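Local coordinates for DHHA1 domain protein (Clostridium perfringens, PDB 3KEW) that probably removes wrongly attached amino acids from alanine tRNA, as a zinc-binding relative of the alanyl-tRNA synthetase editing domain, at residues A[47-52]-A[89-94]; A[95-100]-A[225-230]; A[145-150]-A[206-211]; A[151-156]-A[202-207]. All coordinates share one frame; numbering follows the deposited sequence. Where two conformers were deposited one is given.

Contact 1 of 4, residues A[47-52]-A[89-94]; sequences MGDLGL and ERRFDG
Arg90 reaches from the first turns of helix 88-112 to the carbonyl of Gly48, where its NE and NH2 converge on the oxygen, joining the N-terminal beta-barrel to the long helix that leads out of it. Arg90 NE and Arg90 NH2 each lie 2.8 Å from Gly48 O, and the oxygen sits in the plane of the guanidinium, at its edge. Neither bond is straight, as expected when two N-H groups share one acceptor. One face of the same guanidinium is covered by Leu50: Leu50 CG stands 3.7 Å from Arg90 NE and is offset toward the rim, while Leu50 CD1 approaches Arg90 NH1. Met47 crosses the arginine at about a right angle and brings its SD to 3.7 Å from Arg90 NH2. CG of Arg90 is anti to the backbone N (chi1 -178°) and the chain runs extended from CG to NE, which carries the head beyond the helix surface to the loop.

The next residue of each segment forms a second link. Asp49 and Arg91 make a salt bridge in which Asp49 OD2 offers its syn lone pair to Arg91 NE, with carboxylate and guanidinium planes nearly coplanar, 20° apart. The buried carboxylate oxygen has two donors, Arg91 NE and the backbone N of Phe40. Leu86 of strand 82-86 touches both partners of the salt bridge. The bend of the Arg91 chain at chi2 brings Arg91 CD to 3.4 Å from Asp49 OD1.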
loop_
_atom_site.group_PDB
_atom_site.type_symbol
_atom_site.label_atom_id
_atom_site.label_comp_id
_atom_site.label_asym_id
_atom_site.label_seq_id
_atom_site.Cartn_x
_atom_site.Cartn_y
_atom_site.Cartn_z
ATOM N N MET A 47 0.766 5.559 -3.194
ATOM C CA MET A 47 0.688 6.039 -4.573
ATOM C C MET A 47 0.151 4.992 -5.547
ATOM O O MET A 47 0.182 3.794 -5.263
ATOM C CB MET A 47 2.063 6.513 -5.043
ATOM C CG MET A 47 2.246 8.027 -4.993
ATOM S SD MET A 47 3.851 8.570 -5.633
ATOM C CE MET A 47 3.392 10.122 -6.422
ATOM N N GLY A 48 -0.337 5.459 -6.694
ATOM C CA GLY A 48 -0.873 4.589 -7.729
ATOM C C GLY A 48 0.167 4.072 -8.702
ATOM O O GLY A 48 1.325 4.504 -8.663
ATOM N N ASP A 49 -0.256 3.170 -9.594
ATOM C CA ASP A 49 0.651 2.488 -10.524
ATOM C C ASP A 49 0.948 3.236 -11.827
ATOM O O ASP A 49 0.252 4.180 -12.196
ATOM C CB ASP A 49 0.135 1.077 -10.840
ATOM C CG ASP A 49 0.338 0.104 -9.678
ATOM O OD1 ASP A 49 1.371 0.226 -8.979
ATOM O OD2 ASP A 49 -0.524 -0.781 -9.471
ATOM N N LEU A 50 2.013 2.799 -12.496
ATOM C CA LEU A 50 2.359 3.212 -13.855
ATOM C C LEU A 50 2.630 1.933 -14.633
ATOM O O LEU A 50 2.537 0.838 -14.070
ATOM C CB LEU A 50 3.613 4.102 -13.868
ATOM C CG LEU A 50 3.642 5.438 -13.119
ATOM C CD1 LEU A 50 4.971 6.145 -13.376
ATOM C CD2 LEU A 50 2.477 6.335 -13.506
ATOM N N GLY A 51 2.974 2.058 -15.912
ATOM C CA GLY A 51 3.297 0.884 -16.713
ATOM C C GLY A 51 2.878 1.001 -18.162
ATOM O O GLY A 51 2.977 2.079 -18.754
ATOM N N LEU A 52 2.428 -0.116 -18.736
ATOM C CA LEU A 52 2.070 -0.176 -20.158
ATOM C C LEU A 52 0.741 -0.880 -20.378
ATOM O O LEU A 52 0.455 -1.891 -19.740
ATOM C CB LEU A 52 3.142 -0.913 -20.968
ATOM C CG LEU A 52 4.602 -0.464 -21.009
ATOM C CD1 LEU A 52 5.444 -1.571 -21.624
ATOM C CD2 LEU A 52 4.762 0.826 -21.797
ATOM N N GLU A 89 8.580 -2.491 -10.197
ATOM C CA GLU A 89 9.519 -1.886 -9.259
ATOM C C GLU A 89 8.847 -0.792 -8.426
ATOM O O GLU A 89 8.985 -0.771 -7.205
ATOM C CB GLU A 89 10.763 -1.361 -9.995
ATOM C CG GLU A 89 11.971 -2.309 -9.947
ATOM C CD GLU A 89 11.667 -3.730 -10.432
ATOM O OE1 GLU A 89 11.523 -3.933 -11.658
ATOM O OE2 GLU A 89 11.591 -4.649 -9.583
ATOM N N ARG A 90 8.092 0.077 -9.093
ATOM C CA ARG A 90 7.316 1.118 -8.439
ATOM C C ARG A 90 6.260 0.526 -7.505
ATOM O O ARG A 90 6.089 0.993 -6.381
ATOM C CB ARG A 90 6.633 1.982 -9.490
ATOM C CG ARG A 90 5.825 3.136 -8.934
ATOM C CD ARG A 90 5.001 3.789 -10.032
ATOM N NE ARG A 90 3.975 4.676 -9.484
ATOM C CZ ARG A 90 4.140 5.979 -9.276
ATOM N NH1 ARG A 90 5.290 6.574 -9.579
ATOM N NH2 ARG A 90 3.145 6.690 -8.769
ATOM N N ARG A 91 5.553 -0.487 -8.000
ATOM C CA ARG A 91 4.489 -1.170 -7.267
ATOM C C ARG A 91 5.032 -1.695 -5.962
ATOM O O ARG A 91 4.509 -1.388 -4.893
ATOM C CB ARG A 91 4.040 -2.398 -8.058
ATOM C CG ARG A 91 2.600 -2.582 -8.261
ATOM C CD ARG A 91 1.702 -2.506 -7.046
ATOM N NE ARG A 91 0.365 -2.712 -7.586
ATOM C CZ ARG A 91 -0.315 -3.848 -7.488
ATOM N NH1 ARG A 91 0.163 -4.863 -6.785
ATOM N NH2 ARG A 91 -1.499 -3.952 -8.059
ATOM N N PHE A 92 6.059 -2.532 -6.087
ATOM C CA PHE A 92 6.615 -3.289 -4.973
ATOM C C PHE A 92 7.268 -2.363 -3.945
ATOM O O PHE A 92 7.153 -2.591 -2.736
ATOM C CB PHE A 92 7.599 -4.353 -5.488
ATOM C CG PHE A 92 7.905 -5.432 -4.482
ATOM C CD1 PHE A 92 6.875 -6.174 -3.904
ATOM C CD2 PHE A 92 9.220 -5.704 -4.110
ATOM C CE1 PHE A 92 7.143 -7.170 -2.963
ATOM C CE2 PHE A 92 9.501 -6.700 -3.171
ATOM C CZ PHE A 92 8.455 -7.435 -2.598
ATOM N N ASP A 93 7.934 -1.315 -4.430
ATOM C CA ASP A 93 8.509 -0.288 -3.551
ATOM C C ASP A 93 7.455 0.273 -2.597
ATOM O O ASP A 93 7.655 0.274 -1.387
ATOM C CB ASP A 93 9.147 0.848 -4.360
ATOM C CG ASP A 93 9.619 1.997 -3.481
ATOM O OD1 ASP A 93 10.398 1.745 -2.540
ATOM O OD2 ASP A 93 9.204 3.152 -3.730
ATOM N N GLY A 94 6.325 0.709 -3.156
ATOM C CA GLY A 94 5.197 1.213 -2.374
ATOM C C GLY A 94 4.576 0.174 -1.458
ATOM O O GLY A 94 4.180 0.502 -0.345
#

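Contact 2 of 4, residues A[95-100]-A[225-230]; sequences MQQHLG and YVAGNR. With ZN (zinc ion), chain C.
The straight side chain of Gln96 lies over the turn after strand 220-227, where its NE2 is 3.5 Å from Gly228 CA; the amide nitrogen is hydrogen-bonded to Asp205 O, and Asn229, whose OD1 is bonded to Gln207, crosses the glutamine at about a right angle. The backbone oxygen of Gln96 rests on Ala227 CB. Gln97 carries most of the contact. Bent at chi2 (-36°), it presents its amide to both backbone polar groups of Ala227: Gln97 OE1 accepts from Ala227 N at 3.0 Å, on a lone pair, and Gln97 NE2 donates to Ala227 O at 3.0 Å in an almost straight bond (172°), although the donor stands above the plane of that carbonyl. A water donates to Gln97 OE1 and to Tyr225 O, and Asp93 O is a second acceptor for NE2. Helix 88-112 thus packs on the face of the four-stranded antiparallel sheet from which Tyr225 and Ala227 project, consistent with the zinc-containing editing domains of alanyl-tRNA synthetases. The amide of Gln97 also stacks on the guanidinium of Arg230, planes 9° apart, with CG over its centre; Arg230 NE is in a salt bridge with Asp93. Tyr225 OH lies 2.4 Å from Gln97 O, near the plane of the ring, a hydrogen bond modelled so short that its exact length is doubtful. His98 points away from the strand and binds the zinc ion through NE2 at 2.3 Å, together with His102, Cys195 and three waters.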
loop_
_atom_site.group_PDB
_atom_site.type_symbol
_atom_site.label_atom_id
_atom_site.label_comp_id
_atom_site.label_asym_id
_atom_site.label_seq_id
_atom_site.Cartn_x
_atom_site.Cartn_y
_atom_site.Cartn_z
ATOM N N MET A 95 4.495 -1.073 -1.926
ATOM C CA MET A 95 4.019 -2.188 -1.092
ATOM C C MET A 95 4.892 -2.351 0.166
ATOM O O MET A 95 4.367 -2.479 1.279
ATOM C CB MET A 95 3.970 -3.507 -1.892
ATOM C CG MET A 95 2.888 -3.592 -3.014
ATOM S SD MET A 95 2.989 -5.007 -4.138
ATOM C CE MET A 95 2.378 -6.279 -3.025
ATOM N N GLN A 96 6.216 -2.334 -0.024
ATOM C CA GLN A 96 7.194 -2.481 1.075
ATOM C C GLN A 96 7.167 -1.327 2.082
ATOM O O GLN A 96 7.176 -1.562 3.297
ATOM C CB GLN A 96 8.624 -2.669 0.533
ATOM C CG GLN A 96 8.854 -4.003 -0.159
ATOM C CD GLN A 96 10.236 -4.132 -0.753
ATOM O OE1 GLN A 96 10.692 -3.264 -1.499
ATOM N NE2 GLN A 96 10.904 -5.230 -0.446
ATOM N N GLN A 97 7.115 -0.084 1.591
ATOM C CA GLN A 97 7.068 1.092 2.493
ATOM C C GLN A 97 5.819 1.142 3.347
ATOM O O GLN A 97 5.875 1.574 4.499
ATOM C CB GLN A 97 7.198 2.418 1.739
ATOM C CG GLN A 97 8.365 2.520 0.780
ATOM C CD GLN A 97 9.636 1.823 1.254
ATOM O OE1 GLN A 97 10.171 2.126 2.327
ATOM N NE2 GLN A 97 10.140 0.899 0.431
ATOM N N HIS A 98 4.693 0.702 2.781
ATOM C CA HIS A 98 3.419 0.728 3.493
ATOM C C HIS A 98 3.369 -0.340 4.583
ATOM O O HIS A 98 2.999 -0.044 5.718
ATOM C CB HIS A 98 2.249 0.565 2.515
ATOM C CG HIS A 98 0.933 1.045 3.048
ATOM N ND1 HIS A 98 -0.099 1.427 2.219
ATOM C CD2 HIS A 98 0.476 1.209 4.316
ATOM C CE1 HIS A 98 -1.136 1.797 2.950
ATOM N NE2 HIS A 98 -0.813 1.676 4.225
ATOM N N LEU A 99 3.710 -1.580 4.234
ATOM C CA LEU A 99 3.771 -2.651 5.228
ATOM C C LEU A 99 4.865 -2.348 6.264
ATOM O O LEU A 99 4.687 -2.619 7.446
ATOM C CB LEU A 99 3.985 -4.035 4.569
ATOM C CG LEU A 99 4.213 -5.250 5.500
ATOM C CD1 LEU A 99 3.037 -5.469 6.441
ATOM C CD2 LEU A 99 4.504 -6.541 4.748
ATOM N N GLY A 100 5.986 -1.788 5.809
ATOM C CA GLY A 100 7.041 -1.301 6.698
ATOM C C GLY A 100 6.532 -0.389 7.810
ATOM O O GLY A 100 6.864 -0.587 8.981
ATOM N N TYR A 225 11.996 6.271 7.898
ATOM C CA TYR A 225 12.414 4.883 7.661
ATOM C C TYR A 225 12.511 4.518 6.180
ATOM O O TYR A 225 11.930 5.181 5.314
ATOM C CB TYR A 225 11.493 3.883 8.399
ATOM C CG TYR A 225 10.134 3.754 7.748
ATOM C CD1 TYR A 225 9.074 4.581 8.139
ATOM C CD2 TYR A 225 9.909 2.826 6.717
ATOM C CE1 TYR A 225 7.840 4.484 7.528
ATOM C CE2 TYR A 225 8.672 2.725 6.097
ATOM C CZ TYR A 225 7.648 3.554 6.512
ATOM O OH TYR A 225 6.432 3.467 5.905
ATOM N N VAL A 226 13.232 3.429 5.914
ATOM C CA VAL A 226 13.313 2.801 4.591
ATOM C C VAL A 226 13.151 1.293 4.732
ATOM O O VAL A 226 13.672 0.690 5.666
ATOM C CB VAL A 226 14.651 3.119 3.852
ATOM C CG1 VAL A 226 14.598 4.491 3.193
ATOM C CG2 VAL A 226 15.839 3.047 4.807
ATOM N N ALA A 227 12.395 0.692 3.821
ATOM C CA ALA A 227 12.255 -0.757 3.766
ATOM C C ALA A 227 12.641 -1.259 2.381
ATOM O O ALA A 227 12.598 -0.499 1.411
ATOM C CB ALA A 227 10.823 -1.185 4.122
ATOM N N GLY A 228 13.033 -2.528 2.304
ATOM C CA GLY A 228 13.324 -3.187 1.029
ATOM C C GLY A 228 14.536 -2.649 0.300
ATOM O O GLY A 228 15.600 -2.488 0.892
ATOM N N ASN A 229 14.348 -2.353 -0.985
ATOM C CA ASN A 229 15.427 -1.911 -1.876
ATOM C C ASN A 229 15.934 -0.501 -1.574
ATOM O O ASN A 229 17.058 -0.151 -1.926
ATOM C CB ASN A 229 14.982 -2.010 -3.342
ATOM C CG ASN A 229 14.011 -3.161 -3.586
ATOM O OD1 ASN A 229 14.414 -4.319 -3.707
ATOM N ND2 ASN A 229 12.721 -2.839 -3.662
ATOM N N ARG A 230 15.090 0.299 -0.925
ATOM C CA ARG A 230 15.465 1.625 -0.433
ATOM C C ARG A 230 16.494 1.562 0.704
ATOM O O ARG A 230 17.297 2.477 0.875
ATOM C CB ARG A 230 14.227 2.368 0.074
ATOM C CG ARG A 230 13.274 2.874 -0.994
ATOM C CD ARG A 230 12.354 3.912 -0.383
ATOM N NE ARG A 230 11.215 4.221 -1.240
ATOM C CZ ARG A 230 10.372 5.232 -1.039
ATOM N NH1 ARG A 230 10.541 6.047 -0.004
ATOM N NH2 ARG A 230 9.359 5.432 -1.880
HETATM ZN ZN ZN C . -2.248 1.547 6.049
HETATM O O HOH W 1 10.636 4.773 2.614
HETATM O O HOH W 2 -3.779 1.711 7.670
HETATM O O HOH W 3 -1.165 2.892 7.601
HETATM O O HOH W 4 -3.222 3.594 5.228
#

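Contact 3 of 4, residues A[145-150]-A[206-211]; sequences EANRLI and LQVIKI
Asn147 turns its amide onto the backbone of Ile209 and pairs with it twice. From CB, CG of Asn147 is placed anti to the carbonyl carbon (chi1 -81°) and comes within 3.7 Å of Ile209 CG2. Beyond it the two branches part. Asn147 OD1 accepts from Ile209 N at 3.0 Å in a nearly straight bond (170°), the donor tilted modestly from the plane of the amide carbonyl, and also lies 3.4 Å from Val208 CG2. Asn147 ND2 donates to Ile209 O at 2.7 Å, in the plane of that carbonyl and close to the plane of its own amide. Both backbone polar groups of one residue are therefore met by one side chain, which fixes the rotation of the amide; ND2 has a further acceptor in Glu143 O, one turn back along the helix.

The apolar part of the contact lies beside this pair. Ala146 CB touches Ile209 CG2 at 3.7 Å. Ile150 crosses Leu206 at about a right angle, its CD1 3.7 Å from Leu206 CB and 3.8 Å from Ile209 CG2, while its CG2 rests near Gln207 O. Leu206 continues the packing onto Leu99 and Leu103 of helix 88-112. The helix and strand segments run almost antiparallel, at 175°, with axes 8.6 Å apart. The arrangement is that of a helix laid along the outermost strand of a four-stranded antiparallel sheet, as in the editing domains of alanyl-tRNA synthetases.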
loop_
_atom_site.group_PDB
_atom_site.type_symbol
_atom_site.label_atom_id
_atom_site.label_comp_id
_atom_site.label_asym_id
_atom_site.label_seq_id
_atom_site.Cartn_x
_atom_site.Cartn_y
_atom_site.Cartn_z
ATOM N N GLU A 145 13.321 -5.413 16.546
ATOM C CA GLU A 145 12.168 -6.305 16.599
ATOM C C GLU A 145 11.444 -6.404 15.252
ATOM O O GLU A 145 11.008 -7.490 14.850
ATOM C CB GLU A 145 11.218 -5.870 17.721
ATOM C CG GLU A 145 9.925 -6.671 17.842
ATOM C CD GLU A 145 10.079 -7.995 18.576
ATOM O OE1 GLU A 145 11.208 -8.373 18.943
ATOM O OE2 GLU A 145 9.050 -8.662 18.799
ATOM N N ALA A 146 11.348 -5.281 14.546
ATOM C CA ALA A 146 10.742 -5.268 13.210
ATOM C C ALA A 146 11.503 -6.206 12.274
ATOM O O ALA A 146 10.905 -7.068 11.625
ATOM C CB ALA A 146 10.696 -3.855 12.653
ATOM N N ASN A 147 12.826 -6.055 12.252
ATOM C CA ASN A 147 13.706 -6.907 11.458
ATOM C C ASN A 147 13.684 -8.360 11.902
ATOM O O ASN A 147 13.794 -9.255 11.074
ATOM C CB ASN A 147 15.124 -6.362 11.478
ATOM C CG ASN A 147 15.311 -5.229 10.505
ATOM O OD1 ASN A 147 15.202 -5.420 9.297
ATOM N ND2 ASN A 147 15.587 -4.036 11.024
ATOM N N ARG A 148 13.517 -8.585 13.202
ATOM C CA ARG A 148 13.333 -9.930 13.730
ATOM C C ARG A 148 12.058 -10.593 13.201
ATOM O O ARG A 148 12.075 -11.776 12.853
ATOM C CB ARG A 148 13.329 -9.929 15.262
ATOM C CG ARG A 148 13.335 -11.342 15.851
ATOM C CD ARG A 148 13.148 -11.350 17.340
ATOM N NE ARG A 148 11.782 -11.005 17.737
ATOM C CZ ARG A 148 10.773 -11.868 17.822
ATOM N NH1 ARG A 148 10.942 -13.147 17.518
ATOM N NH2 ARG A 148 9.578 -11.442 18.206
ATOM N N LEU A 149 10.961 -9.835 13.136
ATOM C CA LEU A 149 9.703 -10.374 12.616
ATOM C C LEU A 149 9.698 -10.518 11.088
ATOM O O LEU A 149 8.964 -11.357 10.560
ATOM C CB LEU A 149 8.483 -9.578 13.117
ATOM C CG LEU A 149 8.173 -9.641 14.617
ATOM C CD1 LEU A 149 6.981 -8.746 14.962
ATOM C CD2 LEU A 149 7.941 -11.086 15.092
ATOM N N ILE A 150 10.514 -9.720 10.387
ATOM C CA ILE A 150 10.761 -9.940 8.959
ATOM C C ILE A 150 11.333 -11.348 8.752
ATOM O O ILE A 150 10.821 -12.142 7.945
ATOM C CB ILE A 150 11.729 -8.888 8.345
ATOM C CG1 ILE A 150 11.049 -7.517 8.227
ATOM C CG2 ILE A 150 12.223 -9.348 6.961
ATOM C CD1 ILE A 150 11.946 -6.384 7.695
ATOM N N LEU A 206 9.554 -7.778 2.906
ATOM C CA LEU A 206 10.164 -6.489 3.246
ATOM C C LEU A 206 11.686 -6.451 3.120
ATOM O O LEU A 206 12.253 -5.368 2.997
ATOM C CB LEU A 206 9.783 -6.079 4.662
ATOM C CG LEU A 206 8.633 -5.125 4.969
ATOM C CD1 LEU A 206 7.694 -4.940 3.806
ATOM C CD2 LEU A 206 7.898 -5.665 6.170
ATOM N N GLN A 207 12.327 -7.624 3.182
ATOM C CA GLN A 207 13.801 -7.817 3.124
ATOM C C GLN A 207 14.488 -7.334 4.398
ATOM O O GLN A 207 15.038 -8.132 5.167
ATOM C CB GLN A 207 14.464 -7.159 1.890
ATOM C CG GLN A 207 13.879 -7.513 0.510
ATOM C CD GLN A 207 14.390 -6.572 -0.599
ATOM O OE1 GLN A 207 15.543 -6.137 -0.581
ATOM N NE2 GLN A 207 13.530 -6.256 -1.553
ATOM N N VAL A 208 14.440 -6.020 4.603
ATOM C CA VAL A 208 15.084 -5.336 5.718
ATOM C C VAL A 208 14.390 -3.978 5.939
ATOM O O VAL A 208 13.840 -3.386 5.006
ATOM C CB VAL A 208 16.627 -5.197 5.462
ATOM C CG1 VAL A 208 16.918 -4.266 4.289
ATOM C CG2 VAL A 208 17.390 -4.788 6.720
ATOM N N ILE A 209 14.386 -3.510 7.181
ATOM C CA ILE A 209 13.873 -2.188 7.515
ATOM C C ILE A 209 14.896 -1.396 8.358
ATOM O O ILE A 209 15.453 -1.900 9.345
ATOM C CB ILE A 209 12.460 -2.275 8.183
ATOM C CG1 ILE A 209 11.841 -0.897 8.380
ATOM C CG2 ILE A 209 12.507 -3.029 9.495
ATOM C CD1 ILE A 209 10.332 -0.946 8.323
ATOM N N LYS A 210 15.159 -0.167 7.934
ATOM C CA LYS A 210 16.095 0.693 8.627
ATOM C C LYS A 210 15.450 2.017 9.012
ATOM O O LYS A 210 14.854 2.694 8.168
ATOM C CB LYS A 210 17.320 0.958 7.745
ATOM C CG LYS A 210 18.274 -0.227 7.644
ATOM C CD LYS A 210 19.466 0.114 6.768
ATOM C CE LYS A 210 20.474 -1.025 6.718
ATOM N NZ LYS A 210 20.067 -2.082 5.764
ATOM N N ILE A 211 15.578 2.380 10.286
ATOM C CA ILE A 211 15.237 3.720 10.745
ATOM C C ILE A 211 16.431 4.649 10.497
ATOM O O ILE A 211 17.547 4.391 10.952
ATOM C CB ILE A 211 14.772 3.709 12.220
ATOM C CG1 ILE A 211 13.398 3.039 12.309
ATOM C CG2 ILE A 211 14.764 5.134 12.820
ATOM C CD1 ILE A 211 12.873 2.811 13.729
#

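Contact 4 of 4, residues A[151-156]-A[202-207]; sequences FENLEV and NTRDLQ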
loop_
_atom_site.group_PDB
_atom_site.type_symbol
_atom_site.label_atom_id
_atom_site.label_comp_id
_atom_site.label_asym_id
_atom_site.label_seq_id
_atom_site.Cartn_x
_atom_site.Cartn_y
_atom_site.Cartn_z
ATOM N N PHE A 151 12.364 -11.664 9.530
ATOM C CA PHE A 151 12.967 -12.963 9.361
ATOM C C PHE A 151 12.144 -14.102 9.975
ATOM O O PHE A 151 12.258 -15.236 9.517
ATOM C CB PHE A 151 14.461 -12.936 9.702
ATOM C CG PHE A 151 15.254 -12.053 8.766
ATOM C CD1 PHE A 151 15.832 -10.873 9.219
ATOM C CD2 PHE A 151 15.366 -12.377 7.413
ATOM C CE1 PHE A 151 16.540 -10.044 8.352
ATOM C CE2 PHE A 151 16.069 -11.559 6.536
ATOM C CZ PHE A 151 16.661 -10.390 7.007
ATOM N N GLU A 152 11.251 -13.791 10.915
ATOM C CA GLU A 152 10.268 -14.780 11.400
ATOM C C GLU A 152 9.183 -15.082 10.354
ATOM O O GLU A 152 8.500 -16.102 10.440
ATOM C CB GLU A 152 9.618 -14.322 12.707
ATOM C CG GLU A 152 10.493 -14.462 13.949
ATOM C CD GLU A 152 10.779 -15.904 14.323
ATOM O OE1 GLU A 152 9.878 -16.756 14.177
ATOM O OE2 GLU A 152 11.911 -16.183 14.772
ATOM N N ASN A 153 9.036 -14.178 9.383
ATOM C CA ASN A 153 8.134 -14.324 8.230
ATOM C C ASN A 153 6.652 -14.507 8.563
ATOM O O ASN A 153 6.055 -15.533 8.239
ATOM C CB ASN A 153 8.618 -15.431 7.274
ATOM C CG ASN A 153 8.038 -15.291 5.874
ATOM O OD1 ASN A 153 7.290 -14.352 5.587
ATOM N ND2 ASN A 153 8.400 -16.214 4.989
ATOM N N LEU A 154 6.057 -13.501 9.195
ATOM C CA LEU A 154 4.643 -13.589 9.554
ATOM C C LEU A 154 3.769 -13.399 8.323
ATOM O O LEU A 154 4.134 -12.669 7.395
ATOM C CB LEU A 154 4.276 -12.569 10.631
ATOM C CG LEU A 154 5.159 -12.435 11.868
ATOM C CD1 LEU A 154 4.622 -11.324 12.754
ATOM C CD2 LEU A 154 5.257 -13.750 12.635
ATOM N N GLU A 155 2.633 -14.084 8.312
ATOM C CA GLU A 155 1.632 -13.925 7.267
ATOM C C GLU A 155 0.978 -12.541 7.379
ATOM O O GLU A 155 0.650 -12.090 8.478
ATOM C CB GLU A 155 0.567 -15.021 7.392
ATOM C CG GLU A 155 -0.397 -15.106 6.211
ATOM C CD GLU A 155 -1.601 -15.999 6.474
ATOM O OE1 GLU A 155 -1.763 -16.497 7.610
ATOM O OE2 GLU A 155 -2.403 -16.186 5.537
ATOM N N VAL A 156 0.823 -11.871 6.238
ATOM C CA VAL A 156 0.087 -10.616 6.168
ATOM C C VAL A 156 -1.169 -10.828 5.311
ATOM O O VAL A 156 -1.081 -10.947 4.093
ATOM C CB VAL A 156 0.956 -9.459 5.601
ATOM C CG1 VAL A 156 0.187 -8.144 5.651
ATOM C CG2 VAL A 156 2.283 -9.330 6.363
ATOM N N ASN A 202 3.557 -11.403 3.033
ATOM C CA ASN A 202 4.350 -11.782 4.198
ATOM C C ASN A 202 5.357 -10.704 4.598
ATOM O O ASN A 202 5.680 -9.816 3.797
ATOM C CB ASN A 202 5.020 -13.152 3.994
ATOM C CG ASN A 202 5.848 -13.234 2.720
ATOM O OD1 ASN A 202 6.792 -12.467 2.511
ATOM N ND2 ASN A 202 5.507 -14.193 1.865
ATOM N N THR A 203 5.850 -10.776 5.833
ATOM C CA THR A 203 6.863 -9.814 6.310
ATOM C C THR A 203 8.261 -10.038 5.695
ATOM O O THR A 203 9.051 -9.094 5.592
ATOM C CB THR A 203 6.948 -9.765 7.857
ATOM O OG1 THR A 203 7.268 -11.068 8.366
ATOM C CG2 THR A 203 5.611 -9.265 8.480
ATOM N N ARG A 204 8.556 -11.272 5.269
ATOM C CA ARG A 204 9.834 -11.595 4.603
ATOM C C ARG A 204 10.043 -10.787 3.327
ATOM O O ARG A 204 11.171 -10.403 3.010
ATOM C CB ARG A 204 9.944 -13.101 4.320
ATOM C CG ARG A 204 11.257 -13.608 3.704
ATOM C CD ARG A 204 12.510 -13.185 4.471
ATOM N NE ARG A 204 13.734 -13.531 3.743
ATOM C CZ ARG A 204 14.285 -12.795 2.777
ATOM N NH1 ARG A 204 13.736 -11.645 2.392
ATOM N NH2 ARG A 204 15.398 -13.213 2.189
ATOM N N ASP A 205 8.944 -10.504 2.619
ATOM C CA ASP A 205 8.957 -9.640 1.431
ATOM C C ASP A 205 9.503 -8.226 1.650
ATOM O O ASP A 205 9.875 -7.552 0.688
ATOM C CB ASP A 205 7.556 -9.556 0.823
ATOM C CG ASP A 205 7.294 -10.636 -0.214
ATOM O OD1 ASP A 205 6.462 -10.398 -1.112
ATOM O OD2 ASP A 205 7.920 -11.717 -0.146
ATOM N N LEU A 206 9.554 -7.778 2.906
ATOM C CA LEU A 206 10.164 -6.489 3.246
ATOM C C LEU A 206 11.686 -6.451 3.120
ATOM O O LEU A 206 12.253 -5.368 2.997
ATOM C CB LEU A 206 9.783 -6.079 4.662
ATOM C CG LEU A 206 8.633 -5.125 4.969
ATOM C CD1 LEU A 206 7.694 -4.940 3.806
ATOM C CD2 LEU A 206 7.898 -5.665 6.170
ATOM N N GLN A 207 12.327 -7.624 3.182
ATOM C CA GLN A 207 13.801 -7.817 3.124
ATOM C C GLN A 207 14.488 -7.334 4.398
ATOM O O GLN A 207 15.038 -8.132 5.167
ATOM C CB GLN A 207 14.464 -7.159 1.890
ATOM C CG GLN A 207 13.879 -7.513 0.510
ATOM C CD GLN A 207 14.390 -6.572 -0.599
ATOM O OE1 GLN A 207 15.543 -6.137 -0.581
ATOM N NE2 GLN A 207 13.530 -6.256 -1.553
#
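The guanidinium of Arg204 has the ring of Phe151 over one face in the conformer described, with Phe151 CE2 4.1 Å above the guanidinium plane of Arg204 and offset toward the rim; the planes stand 70° apart, so the two groups are not stacked, and a second conformer of Phe151 makes the ring position uncertain. A second pair of flat groups lies beside them: the amides of Asn153 and Asn202 are turned almost perpendicular (89°), and OD1 of Asn153 sits 3.0 Å from Asn202 CB. The same oxygen takes a weak hydrogen bond from Arg204 N.

Asn153, with positive phi, is where the chain leaves helix 136-152, and the residues that follow pair with the 202-207 loop. Thr203 grips Leu154 twice: OG1 accepts from Leu154 N at 2.8 Å, and Thr203 N donates to Leu154 O at 3.0 Å. OG1 lies between the backbone N and the carbonyl carbon (chi1 59°), a position from which it is also hydrogen-bonded to Leu149 O on the last turns of the helix. Asn202 CA adds a CA-H...O contact to Leu154 O. Within the loop, Asn202 OD1 accepts from Asp205 N, an Asx motif. Val156 CG2 packs on Thr203 CG2 at 3.9 Å. The contact thus ties the C-terminal end of helix 136-152 to the loop before strand 209-217, with Ile187 and Val185 of strand 184-187 against Leu154, Thr203 and Val156 and helix 88-112 beyond Leu206.

In the fold
Contact 1 closes first along the chain and lies at the junction of the N-terminal barrel and helix 88-112; contact 2 follows on the same helix, its centre 13 Å away, and a salt bridge between Asp93 and Arg230 joins the two. Contacts 3 and 4 are nested within the long loop that contact 2 closes. Their centres are 9 Å apart, both use helix 136-152, and they share Leu206 and Gln207. Contacts 2 and 3 meet through neighbouring strands 220-227 and 209-217 of one sheet. Helix 88-112 thus runs from the barrel into the zinc-bearing domain, where contacts 2, 3 and 4 bring two helices, the sheet and a loop together near the metal.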